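Local structure of B-agarase (5Z6P) at residues A[47-59]-A[68-82]. The protein probably hydrolyses agarose as a beta-agarase of glycoside hydrolase family 50, acting on the galactoside linkages of the polymer. Sequence-based numbering, arbitrary orientation.
Sequences LPEEFSFSNVEAN and KALSKKHFYTSVFIE
The carboxamide of N55 lies flat on the imidazole of H74, the planes 14° apart, with N55 OD1 above the ring centre and N55 CG 3.4 Å from H74 CG. K73 CG lies over the rim of the opposite face, and L70 O sits at the imidazole edge, in plane. The F51 ring receives I81 CG2 over one face and V79 CG1 at its CD2 edge, with P48 O in plane on the CD1 side; I81 CG1 comes within 3.7 Å of F51 CE2, and F40 adds an edge-to-face ring. A58 CB rests on one face of the F53 ring, whose CE2 approaches V79 CG1 to 3.7 Å.

Hydrogen bonds from its side chain and backbone make N55 a bridge as well. With CG beside its backbone N (chi1 -57°), the amide directs ND2 to Y76 O at 2.9 Å, nearly along the carbonyl axis, while N55 O accepts L70 N. Having positive phi (60°), N55 forms the joint at which the chain changes partners: strand 51-54 runs antiparallel to 76-81, whereas 56-59 pairs with 68-69. S52 and F80 exchange two backbone bonds, as do S54 and S78, and E57 and K68. V56 presses CG2 to 3.5 Å from S78 O, on the apolar face it shares with F53 and V79. A water joins S54 OG to Y76 O, giving that carbonyl a second donor.

The example illustrates a bent beta edge, within the carbohydrate-binding-module-like region, stitched across two neighbours. F51, F53, V56, V79 and I81 supply one apolar face; the other bears S52, S54, S78 and F80, with S78 OG bonded to E189. Stacking and hydrogen bonding fix the rotation of the N55 amide, so one polar side chain ties the kink to H74 of the linking loop and the start of strand 76-81.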
ATOM      1  N   LEU A  47     -23.622  27.768  11.693  1.00 30.74           N
ATOM      2  CA  LEU A  47     -22.191  27.508  11.561  1.00 32.89           C
ATOM      3  C   LEU A  47     -21.412  28.767  11.227  1.00 33.84           C
ATOM      4  O   LEU A  47     -21.916  29.630  10.509  1.00 31.34           O
ATOM      5  CB  LEU A  47     -21.932  26.469  10.480  1.00 31.75           C
ATOM      6  CG  LEU A  47     -22.295  25.055  10.886  1.00 31.39           C
ATOM      7  CD1 LEU A  47     -22.112  24.133   9.718  1.00 28.04           C
ATOM      8  CD2 LEU A  47     -21.443  24.628  12.059  1.00 30.75           C
ATOM      9  N   PRO A  48     -20.181  28.878  11.746  1.00 33.19           N
ATOM     10  CA  PRO A  48     -19.341  30.015  11.365  1.00 34.31           C
ATOM     11  C   PRO A  48     -19.018  29.995   9.879  1.00 30.22           C
ATOM     12  O   PRO A  48     -19.062  28.949   9.243  1.00 29.78           O
ATOM     13  CB  PRO A  48     -18.075  29.835  12.221  1.00 34.76           C
ATOM     14  CG  PRO A  48     -18.144  28.452  12.759  1.00 32.51           C
ATOM     15  CD  PRO A  48     -19.587  28.097  12.845  1.00 32.13           C
ATOM     16  N   GLU A  49     -18.698  31.161   9.337  1.00 31.23           N
ATOM     17  CA  GLU A  49     -18.494  31.314   7.906  1.00 30.70           C
ATOM     18  C   GLU A  49     -17.360  30.419   7.366  1.00 31.33           C
ATOM     19  O   GLU A  49     -17.325  30.104   6.172  1.00 28.01           O
ATOM     20  CB  GLU A  49     -18.226  32.790   7.582  1.00 29.47           C
ATOM     21  CG  GLU A  49     -18.939  33.311   6.319  1.00 36.53           C
ATOM     22  CD  GLU A  49     -20.470  33.442   6.464  1.00 32.15           C
ATOM     23  OE1 GLU A  49     -20.950  34.386   7.114  1.00 38.55           O
ATOM     24  OE2 GLU A  49     -21.196  32.595   5.929  1.00 32.68           O
ATOM     25  N   GLU A  50     -16.465  29.971   8.245  1.00 27.76           N
ATOM     26  CA  GLU A  50     -15.319  29.179   7.809  1.00 26.20           C
ATOM     27  C   GLU A  50     -15.702  27.817   7.240  1.00 24.02           C
ATOM     28  O   GLU A  50     -14.905  27.202   6.546  1.00 32.60           O
ATOM     29  CB  GLU A  50     -14.324  28.973   8.960  1.00 29.46           C
ATOM     30  CG  GLU A  50     -13.542  30.207   9.379  1.00 28.34           C
ATOM     31  CD  GLU A  50     -14.197  30.951  10.525  1.00 34.91           C
ATOM     32  OE1 GLU A  50     -15.399  30.718  10.790  1.00 33.99           O
ATOM     33  OE2 GLU A  50     -13.509  31.773  11.159  1.00 34.50           O
ATOM     34  N   PHE A  51     -16.907  27.342   7.521  1.00 24.27           N
ATOM     35  CA  PHE A  51     -17.279  25.971   7.160  1.00 23.44           C
ATOM     36  C   PHE A  51     -18.001  25.808   5.827  1.00 21.63           C
ATOM     37  O   PHE A  51     -18.990  26.468   5.577  1.00 28.92           O
ATOM     38  CB  PHE A  51     -18.162  25.368   8.245  1.00 23.33           C
ATOM     39  CG  PHE A  51     -17.415  24.953   9.476  1.00 28.29           C
ATOM     40  CD1 PHE A  51     -17.134  25.864  10.470  1.00 22.19           C
ATOM     41  CD2 PHE A  51     -17.015  23.642   9.642  1.00 24.62           C
ATOM     42  CE1 PHE A  51     -16.456  25.478  11.588  1.00 28.17           C
ATOM     43  CE2 PHE A  51     -16.336  23.260  10.765  1.00 25.26           C
ATOM     44  CZ  PHE A  51     -16.058  24.172  11.738  1.00 23.64           C
ATOM     45  N   SER A  52     -17.505  24.906   4.990  1.00 20.69           N
ATOM     46  CA  SER A  52     -18.238  24.464   3.812  1.00 22.65           C
ATOM     47  C   SER A  52     -18.111  22.954   3.651  1.00 23.86           C
ATOM     48  O   SER A  52     -17.300  22.315   4.320  1.00 24.27           O
ATOM     49  CB  SER A  52     -17.755  25.180   2.548  1.00 21.81           C
ATOM     50  OG  SER A  52     -16.350  25.156   2.432  1.00 24.53           O
ATOM     51  N   PHE A  53     -18.911  22.396   2.752  1.00 20.37           N
ATOM     52  CA  PHE A  53     -19.080  20.954   2.660  1.00 22.23           C
ATOM     53  C   PHE A  53     -19.184  20.497   1.220  1.00 21.85           C
ATOM     54  O   PHE A  53     -19.600  21.251   0.356  1.00 21.07           O
ATOM     55  CB  PHE A  53     -20.329  20.516   3.436  1.00 19.91           C
ATOM     56  CG  PHE A  53     -20.306  20.920   4.892  1.00 20.65           C
ATOM     57  CD1 PHE A  53     -20.754  22.167   5.291  1.00 15.96           C
ATOM     58  CD2 PHE A  53     -19.811  20.060   5.849  1.00 17.06           C
ATOM     59  CE1 PHE A  53     -20.710  22.533   6.617  1.00 21.91           C
ATOM     60  CE2 PHE A  53     -19.776  20.420   7.178  1.00 17.46           C
ATOM     61  CZ  PHE A  53     -20.218  21.659   7.562  1.00 19.63           C
ATOM     62  N   SER A  54     -18.778  19.259   0.983  1.00 21.86           N
ATOM     63  CA  SER A  54     -18.957  18.605  -0.299  1.00 21.00           C
ATOM     64  C   SER A  54     -19.317  17.135  -0.093  1.00 23.41           C
ATOM     65  O   SER A  54     -18.516  16.357   0.442  1.00 22.51           O
ATOM     66  CB  SER A  54     -17.698  18.723  -1.146  1.00 22.17           C
ATOM     67  OG  SER A  54     -17.729  17.785  -2.200  1.00 25.35           O
ATOM     68  N   ASN A  55     -20.520  16.772  -0.537  1.00 21.38           N
ATOM     69  CA  ASN A  55     -21.077  15.426  -0.368  1.00 21.82           C
ATOM     70  C   ASN A  55     -21.176  15.079   1.119  1.00 21.29           C
ATOM     71  O   ASN A  55     -21.051  13.927   1.522  1.00 20.16           O
ATOM     72  CB  ASN A  55     -20.256  14.386  -1.128  1.00 21.08           C
ATOM     73  CG  ASN A  55     -20.158  14.697  -2.611  1.00 26.46           C
ATOM     74  OD1 ASN A  55     -21.052  15.316  -3.184  1.00 24.78           O
ATOM     75  ND2 ASN A  55     -19.064  14.280  -3.233  1.00 23.63           N
ATOM     76  N   VAL A  56     -21.420  16.118   1.906  1.00 23.26           N
ATOM     77  CA  VAL A  56     -21.663  16.022   3.334  1.00 22.85           C
ATOM     78  C   VAL A  56     -22.885  16.841   3.702  1.00 24.88           C
ATOM     79  O   VAL A  56     -22.920  18.045   3.443  1.00 24.16           O
ATOM     80  CB  VAL A  56     -20.466  16.540   4.163  1.00 17.83           C
ATOM     81  CG1 VAL A  56     -20.817  16.537   5.640  1.00 18.13           C
ATOM     82  CG2 VAL A  56     -19.243  15.700   3.900  1.00 17.88           C
ATOM     83  N   GLU A  57     -23.872  16.185   4.312  1.00 23.77           N
ATOM     84  CA  GLU A  57     -25.019  16.867   4.913  1.00 23.26           C
ATOM     85  C   GLU A  57     -24.714  17.323   6.339  1.00 22.05           C
ATOM     86  O   GLU A  57     -24.357  16.520   7.191  1.00 24.68           O
ATOM     87  CB  GLU A  57     -26.234  15.948   4.908  1.00 18.66           C
ATOM     88  CG  GLU A  57     -26.653  15.535   3.531  1.00 21.61           C
ATOM     89  CD  GLU A  57     -27.839  14.588   3.535  1.00 26.39           C
ATOM     90  OE1 GLU A  57     -28.297  14.197   4.626  1.00 27.51           O
ATOM     91  OE2 GLU A  57     -28.304  14.236   2.432  1.00 34.07           O
ATOM     92  N   ALA A  58     -24.880  18.613   6.595  1.00 22.40           N
ATOM     93  CA  ALA A  58     -24.464  19.211   7.861  1.00 20.51           C
ATOM     94  C   ALA A  58     -25.592  19.943   8.573  1.00 22.45           C
ATOM     95  O   ALA A  58     -26.329  20.715   7.970  1.00 23.42           O
ATOM     96  CB  ALA A  58     -23.309  20.169   7.626  1.00 20.94           C
ATOM     97  N   ASN A  59     -25.710  19.701   9.865  1.00 21.97           N
ATOM     98  CA  ASN A  59     -26.626  20.445  10.699  1.00 20.89           C
ATOM     99  C   ASN A  59     -25.954  20.793  12.018  1.00 26.95           C
ATOM    100  O   ASN A  59     -25.404  19.924  12.684  1.00 26.28           O
ATOM    101  CB  ASN A  59     -27.907  19.634  10.923  1.00 29.48           C
ATOM    102  CG  ASN A  59     -29.024  20.454  11.552  1.00 36.81           C
ATOM    103  OD1 ASN A  59     -28.969  21.683  11.594  1.00 41.57           O
ATOM    104  ND2 ASN A  59     -30.052  19.771  12.034  1.00 42.36           N
ATOM    105  N   LYS A  68     -23.416  13.944   8.029  1.00 20.63           N
ATOM    106  CA  LYS A  68     -23.609  12.690   7.331  1.00 19.07           C
ATOM    107  C   LYS A  68     -22.790  12.720   6.046  1.00 21.35           C
ATOM    108  O   LYS A  68     -23.110  13.453   5.118  1.00 20.29           O
ATOM    109  CB  LYS A  68     -25.086  12.442   7.014  1.00 19.20           C
ATOM    110  CG  LYS A  68     -25.321  11.142   6.280  1.00 20.61           C
ATOM    111  CD  LYS A  68     -26.795  10.895   5.938  1.00 23.86           C
ATOM    112  CE  LYS A  68     -26.935   9.635   5.078  1.00 20.95           C
ATOM    113  NZ  LYS A  68     -28.349   9.278   4.791  1.00 24.62           N
ATOM    114  N   ALA A  69     -21.718  11.939   6.008  1.00 20.63           N
ATOM    115  CA  ALA A  69     -20.901  11.859   4.815  1.00 20.69           C
ATOM    116  C   ALA A  69     -21.525  10.859   3.861  1.00 22.87           C
ATOM    117  O   ALA A  69     -21.783   9.720   4.232  1.00 19.99           O
ATOM    118  CB  ALA A  69     -19.455  11.467   5.162  1.00 16.76           C
ATOM    119  N   LEU A  70     -21.778  11.299   2.634  1.00 20.93           N
ATOM    120  CA  LEU A  70     -22.412  10.456   1.637  1.00 19.73           C
ATOM    121  C   LEU A  70     -21.360   9.698   0.844  1.00 21.48           C
ATOM    122  O   LEU A  70     -21.278   9.814  -0.378  1.00 19.30           O
ATOM    123  CB  LEU A  70     -23.275  11.297   0.698  1.00 22.57           C
ATOM    124  CG  LEU A  70     -24.178  12.373   1.297  1.00 22.89           C
ATOM    125  CD1 LEU A  70     -25.069  12.976   0.204  1.00 24.59           C
ATOM    126  CD2 LEU A  70     -25.018  11.832   2.458  1.00 20.98           C
ATOM    127  N   SER A  71     -20.563   8.908   1.549  1.00 20.48           N
ATOM    128  CA  SER A  71     -19.377   8.303   0.970  1.00 17.99           C
ATOM    129  C   SER A  71     -19.681   6.982   0.289  1.00 20.08           C
ATOM    130  O   SER A  71     -18.901   6.523  -0.528  1.00 21.99           O
ATOM    131  CB  SER A  71     -18.302   8.116   2.048  1.00 18.70           C
ATOM    132  OG  SER A  71     -18.875   7.621   3.256  1.00 19.53           O
ATOM    133  N   LYS A  72     -20.810   6.354   0.603  1.00 19.51           N
ATOM    134  CA  LYS A  72     -21.152   5.157  -0.149  1.00 18.72           C
ATOM    135  C   LYS A  72     -21.351   5.509  -1.626  1.00 20.71           C
ATOM    136  O   LYS A  72     -20.841   4.830  -2.514  1.00 24.05           O
ATOM    137  CB  LYS A  72     -22.400   4.476   0.396  1.00 21.04           C
ATOM    138  CG  LYS A  72     -22.755   3.223  -0.389  1.00 20.31           C
ATOM    139  CD  LYS A  72     -23.890   2.440   0.234  1.00 22.99           C
ATOM    140  CE  LYS A  72     -24.281   1.270  -0.661  1.00 26.07           C
ATOM    141  NZ  LYS A  72     -25.144   0.302   0.062  1.00 32.79           N
ATOM    142  N   LYS A  73     -22.091   6.577  -1.888  1.00 22.64           N
ATOM    143  CA  LYS A  73     -22.310   7.007  -3.270  1.00 22.97           C
ATOM    144  C   LYS A  73     -21.081   7.710  -3.838  1.00 20.63           C
ATOM    145  O   LYS A  73     -20.617   7.380  -4.924  1.00 22.60           O
ATOM    146  CB  LYS A  73     -23.514   7.935  -3.368  1.00 23.10           C
ATOM    147  CG  LYS A  73     -23.811   8.381  -4.788  1.00 24.30           C
ATOM    148  CD  LYS A  73     -24.988   9.337  -4.835  1.00 30.91           C
ATOM    149  CE  LYS A  73     -25.182   9.913  -6.241  1.00 33.12           C
ATOM    150  NZ  LYS A  73     -26.113  11.073  -6.256  1.00 32.61           N
ATOM    151  N   HIS A  74     -20.563   8.666  -3.073  1.00 21.31           N
ATOM    152  CA  HIS A  74     -19.508   9.563  -3.530  1.00 22.72           C
ATOM    153  C   HIS A  74     -18.133   9.153  -3.030  1.00 22.00           C
ATOM    154  O   HIS A  74     -17.960   8.904  -1.847  1.00 23.28           O
ATOM    155  CB  HIS A  74     -19.799  10.991  -3.076  1.00 22.77           C
ATOM    156  CG  HIS A  74     -21.072  11.547  -3.621  1.00 26.36           C
ATOM    157  ND1 HIS A  74     -21.180  12.041  -4.904  1.00 23.92           N
ATOM    158  CD2 HIS A  74     -22.299  11.677  -3.065  1.00 25.74           C
ATOM    159  CE1 HIS A  74     -22.415  12.455  -5.111  1.00 26.17           C
ATOM    160  NE2 HIS A  74     -23.116  12.244  -4.010  1.00 26.25           N
ATOM    161  N   PHE A  75     -17.154   9.099  -3.921  1.00 21.99           N
ATOM    162  CA  PHE A  75     -15.814   8.710  -3.508  1.00 20.38           C
ATOM    163  C   PHE A  75     -15.182   9.724  -2.560  1.00 18.36           C
ATOM    164  O   PHE A  75     -14.630   9.331  -1.558  1.00 20.36           O
ATOM    165  CB  PHE A  75     -14.888   8.491  -4.709  1.00 20.03           C
ATOM    166  CG  PHE A  75     -13.569   7.885  -4.333  1.00 16.00           C
ATOM    167  CD1 PHE A  75     -13.427   6.522  -4.252  1.00 15.43           C
ATOM    168  CD2 PHE A  75     -12.488   8.686  -4.028  1.00 15.97           C
ATOM    169  CE1 PHE A  75     -12.208   5.951  -3.897  1.00 17.27           C
ATOM    170  CE2 PHE A  75     -11.273   8.132  -3.666  1.00 20.90           C
ATOM    171  CZ  PHE A  75     -11.133   6.760  -3.593  1.00 17.19           C
ATOM    172  N   TYR A  76     -15.261  11.012  -2.868  1.00 20.66           N
ATOM    173  CA  TYR A  76     -14.724  12.046  -1.974  1.00 21.53           C
ATOM    174  C   TYR A  76     -15.793  12.815  -1.202  1.00 22.69           C
ATOM    175  O   TYR A  76     -16.660  13.432  -1.793  1.00 20.78           O
ATOM    176  CB  TYR A  76     -13.883  13.060  -2.753  1.00 20.43           C
ATOM    177  CG  TYR A  76     -12.656  12.472  -3.392  1.00 23.00           C
ATOM    178  CD1 TYR A  76     -11.554  12.129  -2.623  1.00 20.15           C
ATOM    179  CD2 TYR A  76     -12.596  12.260  -4.768  1.00 23.73           C
ATOM    180  CE1 TYR A  76     -10.420  11.592  -3.196  1.00 26.18           C
ATOM    181  CE2 TYR A  76     -11.461  11.718  -5.356  1.00 25.22           C
ATOM    182  CZ  TYR A  76     -10.377  11.385  -4.559  1.00 26.26           C
ATOM    183  OH  TYR A  76      -9.243  10.839  -5.118  1.00 29.96           O
ATOM    184  N   THR A  77     -15.712  12.790   0.121  1.00 19.94           N
ATOM    185  CA  THR A  77     -16.534  13.668   0.948  1.00 19.23           C
ATOM    186  C   THR A  77     -15.637  14.479   1.855  1.00 19.52           C
ATOM    187  O   THR A  77     -14.643  13.967   2.362  1.00 18.91           O
ATOM    188  CB  THR A  77     -17.561  12.894   1.794  1.00 20.30           C
ATOM    189  OG1 THR A  77     -16.916  12.219   2.883  1.00 22.57           O
ATOM    190  CG2 THR A  77     -18.285  11.902   0.951  1.00 18.59           C
ATOM    191  N   SER A  78     -15.987  15.744   2.047  1.00 19.39           N
ATOM    192  CA  SER A  78     -15.149  16.676   2.793  1.00 20.87           C
ATOM    193  C   SER A  78     -15.931  17.693   3.599  1.00 18.42           C
ATOM    194  O   SER A  78     -16.969  18.193   3.180  1.00 20.53           O
ATOM    195  CB  SER A  78     -14.209  17.443   1.854  1.00 17.08           C
ATOM    196  OG  SER A  78     -13.586  16.591   0.924  1.00 24.84           O
ATOM    197  N   VAL A  79     -15.406  17.973   4.774  1.00 20.21           N
ATOM    198  CA  VAL A  79     -15.683  19.185   5.510  1.00 17.61           C
ATOM    199  C   VAL A  79     -14.491  20.132   5.284  1.00 24.27           C
ATOM    200  O   VAL A  79     -13.351  19.723   5.483  1.00 18.98           O
ATOM    201  CB  VAL A  79     -15.842  18.916   7.006  1.00 19.47           C
ATOM    202  CG1 VAL A  79     -16.094  20.223   7.745  1.00 17.60           C
ATOM    203  CG2 VAL A  79     -16.928  17.861   7.263  1.00 15.53           C
ATOM    204  N   PHE A  80     -14.764  21.368   4.858  1.00 22.76           N
ATOM    205  CA  PHE A  80     -13.741  22.382   4.621  1.00 22.44           C
ATOM    206  C   PHE A  80     -13.857  23.502   5.640  1.00 24.28           C
ATOM    207  O   PHE A  80     -14.944  24.031   5.883  1.00 24.92           O
ATOM    208  CB  PHE A  80     -13.841  22.990   3.212  1.00 20.51           C
ATOM    209  CG  PHE A  80     -13.541  22.033   2.102  1.00 21.56           C
ATOM    210  CD1 PHE A  80     -12.259  21.564   1.898  1.00 23.11           C
ATOM    211  CD2 PHE A  80     -14.537  21.635   1.230  1.00 24.73           C
ATOM    212  CE1 PHE A  80     -11.986  20.690   0.873  1.00 26.84           C
ATOM    213  CE2 PHE A  80     -14.265  20.765   0.198  1.00 25.59           C
ATOM    214  CZ  PHE A  80     -12.995  20.292   0.016  1.00 23.31           C
ATOM    215  N   ILE A  81     -12.723  23.870   6.218  1.00 22.98           N
ATOM    216  CA  ILE A  81     -12.649  24.932   7.210  1.00 24.57           C
ATOM    217  C   ILE A  81     -11.636  25.952   6.729  1.00 26.44           C
ATOM    218  O   ILE A  81     -10.444  25.689   6.758  1.00 29.78           O
ATOM    219  CB  ILE A  81     -12.233  24.382   8.593  1.00 24.05           C
ATOM    220  CG1 ILE A  81     -13.074  23.152   8.952  1.00 23.05           C
ATOM    221  CG2 ILE A  81     -12.304  25.464   9.668  1.00 24.14           C
ATOM    222  CD1 ILE A  81     -12.695  22.509  10.267  1.00 23.83           C
ATOM    223  N   GLU A  82     -12.107  27.101   6.265  1.00 26.96           N
ATOM    224  CA  GLU A  82     -11.229  28.114   5.690  1.00 28.53           C
ATOM    225  C   GLU A  82     -11.441  29.456   6.339  1.00 28.46           C
ATOM    226  O   GLU A  82     -12.516  30.021   6.220  1.00 33.25           O
ATOM    227  CB  GLU A  82     -11.468  28.265   4.188  1.00 26.75           C
ATOM    228  CG  GLU A  82     -11.090  27.079   3.352  1.00 34.53           C
ATOM    229  CD  GLU A  82     -11.237  27.358   1.869  1.00 44.05           C
ATOM    230  OE1 GLU A  82     -10.498  28.220   1.346  1.00 41.03           O
ATOM    231  OE2 GLU A  82     -12.098  26.713   1.229  1.00 49.30           O
TER
HETATM  232  O   HOH W   1     -15.758  15.804  -2.845  1.00 28.47           O